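Core protein VP7 (Bluetongue virus, PDB 1BVP) forms, as homotrimers, 260 capsomers that assemble on the VP3 scaffold of the viral core, and can bind receptors on the host cell surface. Local coordinates at residues V11-L25 against R51-C65. Residues are numbered along the deposited sequence; the frame is centred on the assembly and turned at random.
Sequences VMRACATLQEARIVL and RPTSLAQRNEMFFMC
Cys15 and Cys65 face each other from two nearly antiparallel helices, their SG atoms 3.7 Å apart, a van der Waals contact too long for a disulfide. The axes of helix segments 11-15 and 55-65 run at 155° and approach to 10.4 Å; sulfur atoms and methyl groups make most of the contacts between them. Met61, with CG anti to its backbone N (chi1 -178°), reaches straight across and bends only at its last torsion; its SD thereby lies 3.8 Å from Cys15 SG and 3.6 Å from Leu18 CD2, the leucine side chain crossing it at about a right angle. One turn on, Met64 brings CE to 3.9 Å from Cys15 SG and also meets Val11 CG1.

Beyond the type I beta turn Cys15-Leu18, one polar anchor joins otherwise apolar contacts. Arg51, folded at chi2 and chi3, carries its guanidinium into the loop 20-25. Arg51 NH1 donates to Ala21 O over 3.2 Å, with an N-H...O angle of 161°, the oxygen lying at the guanidinium edge, while Leu25 CD2 covers one face. High B factors for Arg51 and Ala21 suggest that this end is less firmly fixed than the sulfur-rich one, and Arg51 also touches a crystal neighbour, so its pose may owe something to the lattice.

Met12 touches Thr315 and Val319 of helix 304-323, while Arg13 O accepts a hydrogen bond from Asn107 of a second subunit. The arrangement is an antiparallel helix pair within the helical domain of VP7, placed beside a trimer interface.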
loop_
_atom_site.group_PDB
_atom_site.type_symbol
_atom_site.label_atom_id
_atom_site.label_comp_id
_atom_site.label_asym_id
_atom_site.label_seq_id
_atom_site.Cartn_x
_atom_site.Cartn_y
_atom_site.Cartn_z
ATOM N N VAL A 11 2.064 -21.697 16.925
ATOM C CA VAL A 11 2.186 -21.626 18.378
ATOM C C VAL A 11 2.179 -20.217 18.920
ATOM O O VAL A 11 1.529 -19.941 19.952
ATOM C CB VAL A 11 3.446 -22.313 18.856
ATOM C CG1 VAL A 11 3.584 -22.150 20.328
ATOM C CG2 VAL A 11 3.426 -23.782 18.432
ATOM N N MET A 12 2.920 -19.321 18.256
ATOM C CA MET A 12 2.978 -17.924 18.706
ATOM C C MET A 12 1.637 -17.241 18.575
ATOM O O MET A 12 1.239 -16.517 19.484
ATOM C CB MET A 12 4.019 -17.120 17.964
ATOM C CG MET A 12 5.425 -17.642 18.084
ATOM S SD MET A 12 6.569 -16.365 17.453
ATOM C CE MET A 12 6.587 -16.709 15.741
ATOM N N ARG A 13 0.916 -17.479 17.475
ATOM C CA ARG A 13 -0.392 -16.827 17.336
ATOM C C ARG A 13 -1.382 -17.349 18.396
ATOM O O ARG A 13 -2.249 -16.609 18.856
ATOM C CB ARG A 13 -0.953 -16.954 15.913
ATOM C CG ARG A 13 -0.055 -16.421 14.821
ATOM C CD ARG A 13 -0.659 -16.519 13.388
ATOM N NE ARG A 13 -1.558 -15.405 13.095
ATOM C CZ ARG A 13 -2.852 -15.514 12.755
ATOM N NH1 ARG A 13 -3.441 -16.711 12.639
ATOM N NH2 ARG A 13 -3.590 -14.408 12.574
ATOM N N ALA A 14 -1.219 -18.607 18.808
ATOM C CA ALA A 14 -2.065 -19.226 19.832
ATOM C C ALA A 14 -1.772 -18.561 21.176
ATOM O O ALA A 14 -2.686 -18.263 21.959
ATOM C CB ALA A 14 -1.765 -20.710 19.916
ATOM N N CYS A 15 -0.493 -18.334 21.466
ATOM C CA CYS A 15 -0.166 -17.703 22.730
ATOM C C CYS A 15 -0.718 -16.276 22.813
ATOM O O CYS A 15 -1.015 -15.791 23.902
ATOM C CB CYS A 15 1.336 -17.668 22.938
ATOM S SG CYS A 15 2.118 -19.239 23.130
ATOM N N ALA A 16 -0.855 -15.592 21.678
ATOM C CA ALA A 16 -1.366 -14.214 21.682
ATOM C C ALA A 16 -2.838 -14.191 22.016
ATOM O O ALA A 16 -3.445 -13.136 22.097
ATOM C CB ALA A 16 -1.141 -13.558 20.350
ATOM N N THR A 17 -3.416 -15.376 22.134
ATOM C CA THR A 17 -4.816 -15.556 22.471
ATOM C C THR A 17 -5.039 -15.422 23.984
ATOM O O THR A 17 -6.103 -15.013 24.430
ATOM C CB THR A 17 -5.218 -16.945 22.006
ATOM O OG1 THR A 17 -5.635 -16.886 20.638
ATOM C CG2 THR A 17 -6.269 -17.517 22.838
ATOM N N LEU A 18 -4.014 -15.754 24.765
ATOM C CA LEU A 18 -4.053 -15.712 26.224
ATOM C C LEU A 18 -4.136 -14.311 26.809
ATOM O O LEU A 18 -3.344 -13.944 27.690
ATOM C CB LEU A 18 -2.829 -16.446 26.772
ATOM C CG LEU A 18 -2.887 -17.989 26.749
ATOM C CD1 LEU A 18 -4.069 -18.496 26.028
ATOM C CD2 LEU A 18 -1.665 -18.570 26.120
ATOM N N GLN A 19 -5.149 -13.560 26.383
ATOM C CA GLN A 19 -5.321 -12.186 26.820
ATOM C C GLN A 19 -5.588 -12.094 28.312
ATOM O O GLN A 19 -5.020 -11.280 29.012
ATOM C CB GLN A 19 -6.430 -11.477 25.990
ATOM C CG GLN A 19 -5.971 -10.270 25.094
ATOM C CD GLN A 19 -5.818 -10.601 23.575
ATOM O OE1 GLN A 19 -4.938 -11.349 23.151
ATOM N NE2 GLN A 19 -6.651 -9.988 22.764
ATOM N N GLU A 20 -6.356 -13.016 28.845
ATOM C CA GLU A 20 -6.660 -12.904 30.254
ATOM C C GLU A 20 -6.645 -14.264 30.967
ATOM O O GLU A 20 -6.383 -15.315 30.352
ATOM C CB GLU A 20 -7.968 -12.118 30.372
ATOM C CG GLU A 20 -8.676 -12.098 31.667
ATOM C CD GLU A 20 -10.161 -12.109 31.413
ATOM O OE1 GLU A 20 -10.611 -11.196 30.670
ATOM O OE2 GLU A 20 -10.857 -13.057 31.887
ATOM N N ALA A 21 -6.841 -14.215 32.282
ATOM C CA ALA A 21 -6.805 -15.396 33.131
ATOM C C ALA A 21 -7.964 -16.398 33.019
ATOM O O ALA A 21 -7.731 -17.592 32.776
ATOM C CB ALA A 21 -6.605 -14.964 34.592
ATOM N N ARG A 22 -9.201 -15.920 33.157
ATOM C CA ARG A 22 -10.351 -16.830 33.131
ATOM C C ARG A 22 -11.122 -17.090 31.825
ATOM O O ARG A 22 -12.049 -17.903 31.814
ATOM C CB ARG A 22 -11.323 -16.501 34.288
ATOM C CG ARG A 22 -11.914 -15.072 34.318
ATOM C CD ARG A 22 -12.954 -14.961 35.449
ATOM N NE ARG A 22 -14.054 -15.921 35.258
ATOM C CZ ARG A 22 -14.863 -16.381 36.215
ATOM N NH1 ARG A 22 -14.718 -15.982 37.476
ATOM N NH2 ARG A 22 -15.834 -17.245 35.903
ATOM N N ILE A 23 -10.728 -16.439 30.736
ATOM C CA ILE A 23 -11.384 -16.622 29.446
ATOM C C ILE A 23 -11.417 -18.073 28.973
ATOM O O ILE A 23 -10.638 -18.891 29.434
ATOM C CB ILE A 23 -10.732 -15.710 28.371
ATOM C CG1 ILE A 23 -9.183 -15.761 28.383
ATOM C CG2 ILE A 23 -11.134 -14.282 28.679
ATOM C CD1 ILE A 23 -8.485 -16.935 27.679
ATOM N N VAL A 24 -12.340 -18.426 28.092
ATOM C CA VAL A 24 -12.362 -19.797 27.616
ATOM C C VAL A 24 -11.804 -19.886 26.202
ATOM O O VAL A 24 -12.207 -19.146 25.273
ATOM C CB VAL A 24 -13.759 -20.466 27.701
ATOM C CG1 VAL A 24 -14.441 -20.083 28.998
ATOM C CG2 VAL A 24 -14.604 -20.161 26.477
ATOM N N LEU A 25 -10.865 -20.808 26.052
ATOM C CA LEU A 25 -10.213 -20.999 24.787
ATOM C C LEU A 25 -11.004 -21.738 23.747
ATOM O O LEU A 25 -11.819 -22.582 24.065
ATOM C CB LEU A 25 -8.884 -21.718 24.998
ATOM C CG LEU A 25 -7.714 -20.832 25.439
ATOM C CD1 LEU A 25 -7.978 -19.365 24.994
ATOM C CD2 LEU A 25 -7.517 -20.957 26.945
ATOM N N ARG A 51 -1.910 -21.862 30.924
ATOM C CA ARG A 51 -2.629 -20.638 31.242
ATOM C C ARG A 51 -1.831 -19.884 32.298
ATOM O O ARG A 51 -2.014 -20.083 33.500
ATOM C CB ARG A 51 -4.048 -20.926 31.737
ATOM C CG ARG A 51 -4.927 -19.659 31.840
ATOM C CD ARG A 51 -5.687 -19.406 30.543
ATOM N NE ARG A 51 -6.346 -20.643 30.082
ATOM C CZ ARG A 51 -7.600 -21.012 30.374
ATOM N NH1 ARG A 51 -8.368 -20.237 31.135
ATOM N NH2 ARG A 51 -8.088 -22.171 29.916
ATOM N N PRO A 52 -0.904 -19.025 31.858
ATOM C CA PRO A 52 -0.035 -18.220 32.721
ATOM C C PRO A 52 -0.780 -17.142 33.502
ATOM O O PRO A 52 -1.641 -16.472 32.957
ATOM C CB PRO A 52 0.908 -17.570 31.718
ATOM C CG PRO A 52 0.792 -18.443 30.478
ATOM C CD PRO A 52 -0.640 -18.742 30.438
ATOM N N THR A 53 -0.450 -16.963 34.775
ATOM C CA THR A 53 -1.086 -15.926 35.593
ATOM C C THR A 53 -0.011 -14.980 36.154
ATOM O O THR A 53 -0.029 -13.770 35.889
ATOM C CB THR A 53 -1.992 -16.533 36.715
ATOM O OG1 THR A 53 -1.290 -17.559 37.436
ATOM C CG2 THR A 53 -3.210 -17.174 36.085
ATOM N N SER A 54 0.975 -15.535 36.849
ATOM C CA SER A 54 2.046 -14.724 37.392
ATOM C C SER A 54 3.003 -14.226 36.310
ATOM O O SER A 54 3.095 -14.799 35.235
ATOM C CB SER A 54 2.852 -15.535 38.410
ATOM O OG SER A 54 3.565 -16.597 37.796
ATOM N N LEU A 55 3.784 -13.209 36.656
ATOM C CA LEU A 55 4.778 -12.657 35.760
ATOM C C LEU A 55 5.789 -13.735 35.401
ATOM O O LEU A 55 6.235 -13.846 34.255
ATOM C CB LEU A 55 5.504 -11.509 36.451
ATOM C CG LEU A 55 6.773 -10.974 35.784
ATOM C CD1 LEU A 55 6.394 -10.284 34.472
ATOM C CD2 LEU A 55 7.471 -10.013 36.728
ATOM N N ALA A 56 6.159 -14.547 36.377
ATOM C CA ALA A 56 7.137 -15.587 36.095
ATOM C C ALA A 56 6.644 -16.570 35.039
ATOM O O ALA A 56 7.432 -17.046 34.201
ATOM C CB ALA A 56 7.517 -16.299 37.358
ATOM N N GLN A 57 5.337 -16.831 35.040
ATOM C CA GLN A 57 4.762 -17.757 34.066
ATOM C C GLN A 57 4.664 -17.151 32.680
ATOM O O GLN A 57 4.809 -17.844 31.668
ATOM C CB GLN A 57 3.404 -18.235 34.530
ATOM C CG GLN A 57 3.504 -19.123 35.725
ATOM C CD GLN A 57 2.156 -19.455 36.332
ATOM O OE1 GLN A 57 1.936 -20.577 36.764
ATOM N NE2 GLN A 57 1.264 -18.470 36.409
ATOM N N ARG A 58 4.390 -15.854 32.645
ATOM C CA ARG A 58 4.302 -15.114 31.403
ATOM C C ARG A 58 5.683 -15.034 30.748
ATOM O O ARG A 58 5.830 -15.349 29.569
ATOM C CB ARG A 58 3.703 -13.739 31.660
ATOM C CG ARG A 58 2.215 -13.818 31.910
ATOM C CD ARG A 58 1.557 -12.472 31.966
ATOM N NE ARG A 58 1.757 -11.786 33.242
ATOM C CZ ARG A 58 2.466 -10.672 33.399
ATOM N NH1 ARG A 58 3.070 -10.103 32.376
ATOM N NH2 ARG A 58 2.526 -10.094 34.575
ATOM N N ASN A 59 6.709 -14.741 31.540
ATOM C CA ASN A 59 8.061 -14.682 31.012
ATOM C C ASN A 59 8.441 -16.018 30.405
ATOM O O ASN A 59 8.950 -16.116 29.277
ATOM C CB ASN A 59 9.045 -14.363 32.115
ATOM C CG ASN A 59 9.035 -12.913 32.506
ATOM O OD1 ASN A 59 8.454 -12.062 31.835
ATOM N ND2 ASN A 59 9.689 -12.617 33.600
ATOM N N GLU A 60 8.139 -17.068 31.145
ATOM C CA GLU A 60 8.469 -18.418 30.712
ATOM C C GLU A 60 7.791 -18.768 29.374
ATOM O O GLU A 60 8.414 -19.367 28.491
ATOM C CB GLU A 60 8.083 -19.378 31.834
ATOM C CG GLU A 60 8.643 -20.754 31.703
ATOM C CD GLU A 60 9.940 -20.924 32.437
ATOM O OE1 GLU A 60 10.651 -19.886 32.643
ATOM O OE2 GLU A 60 10.226 -22.114 32.787
ATOM N N MET A 61 6.529 -18.374 29.205
ATOM C CA MET A 61 5.830 -18.657 27.951
ATOM C C MET A 61 6.423 -17.813 26.831
ATOM O O MET A 61 6.611 -18.299 25.705
ATOM C CB MET A 61 4.340 -18.369 28.051
ATOM C CG MET A 61 3.627 -18.728 26.759
ATOM S SD MET A 61 1.848 -18.547 26.841
ATOM C CE MET A 61 1.480 -20.243 27.090
ATOM N N PHE A 62 6.714 -16.548 27.147
ATOM C CA PHE A 62 7.319 -15.659 26.179
ATOM C C PHE A 62 8.672 -16.220 25.734
ATOM O O PHE A 62 8.999 -16.195 24.538
ATOM C CB PHE A 62 7.508 -14.253 26.723
ATOM C CG PHE A 62 8.133 -13.336 25.720
ATOM C CD1 PHE A 62 7.393 -12.886 24.627
ATOM C CD2 PHE A 62 9.488 -13.029 25.789
ATOM C CE1 PHE A 62 7.995 -12.154 23.607
ATOM C CE2 PHE A 62 10.107 -12.299 24.776
ATOM C CZ PHE A 62 9.365 -11.861 23.681
ATOM N N PHE A 63 9.455 -16.745 26.678
ATOM C CA PHE A 63 10.743 -17.313 26.317
ATOM C C PHE A 63 10.580 -18.497 25.400
ATOM O O PHE A 63 11.425 -18.733 24.543
ATOM C CB PHE A 63 11.528 -17.710 27.534
ATOM C CG PHE A 63 11.939 -16.552 28.387
ATOM C CD1 PHE A 63 12.097 -15.278 27.840
ATOM C CD2 PHE A 63 12.175 -16.730 29.752
ATOM C CE1 PHE A 63 12.485 -14.203 28.641
ATOM C CE2 PHE A 63 12.561 -15.659 30.553
ATOM C CZ PHE A 63 12.717 -14.396 30.006
ATOM N N MET A 64 9.456 -19.206 25.525
ATOM C CA MET A 64 9.206 -20.365 24.672
ATOM C C MET A 64 8.980 -19.859 23.254
ATOM O O MET A 64 9.447 -20.441 22.287
ATOM C CB MET A 64 7.976 -21.139 25.154
ATOM C CG MET A 64 7.639 -22.282 24.234
ATOM S SD MET A 64 6.094 -23.067 24.563
ATOM C CE MET A 64 4.854 -21.774 24.191
ATOM N N CYS A 65 8.249 -18.761 23.140
ATOM C CA CYS A 65 7.980 -18.160 21.848
ATOM C C CYS A 65 9.265 -17.609 21.228
ATOM O O CYS A 65 9.533 -17.823 20.029
ATOM C CB CYS A 65 6.980 -17.069 22.039
ATOM S SG CYS A 65 5.354 -17.731 22.312
#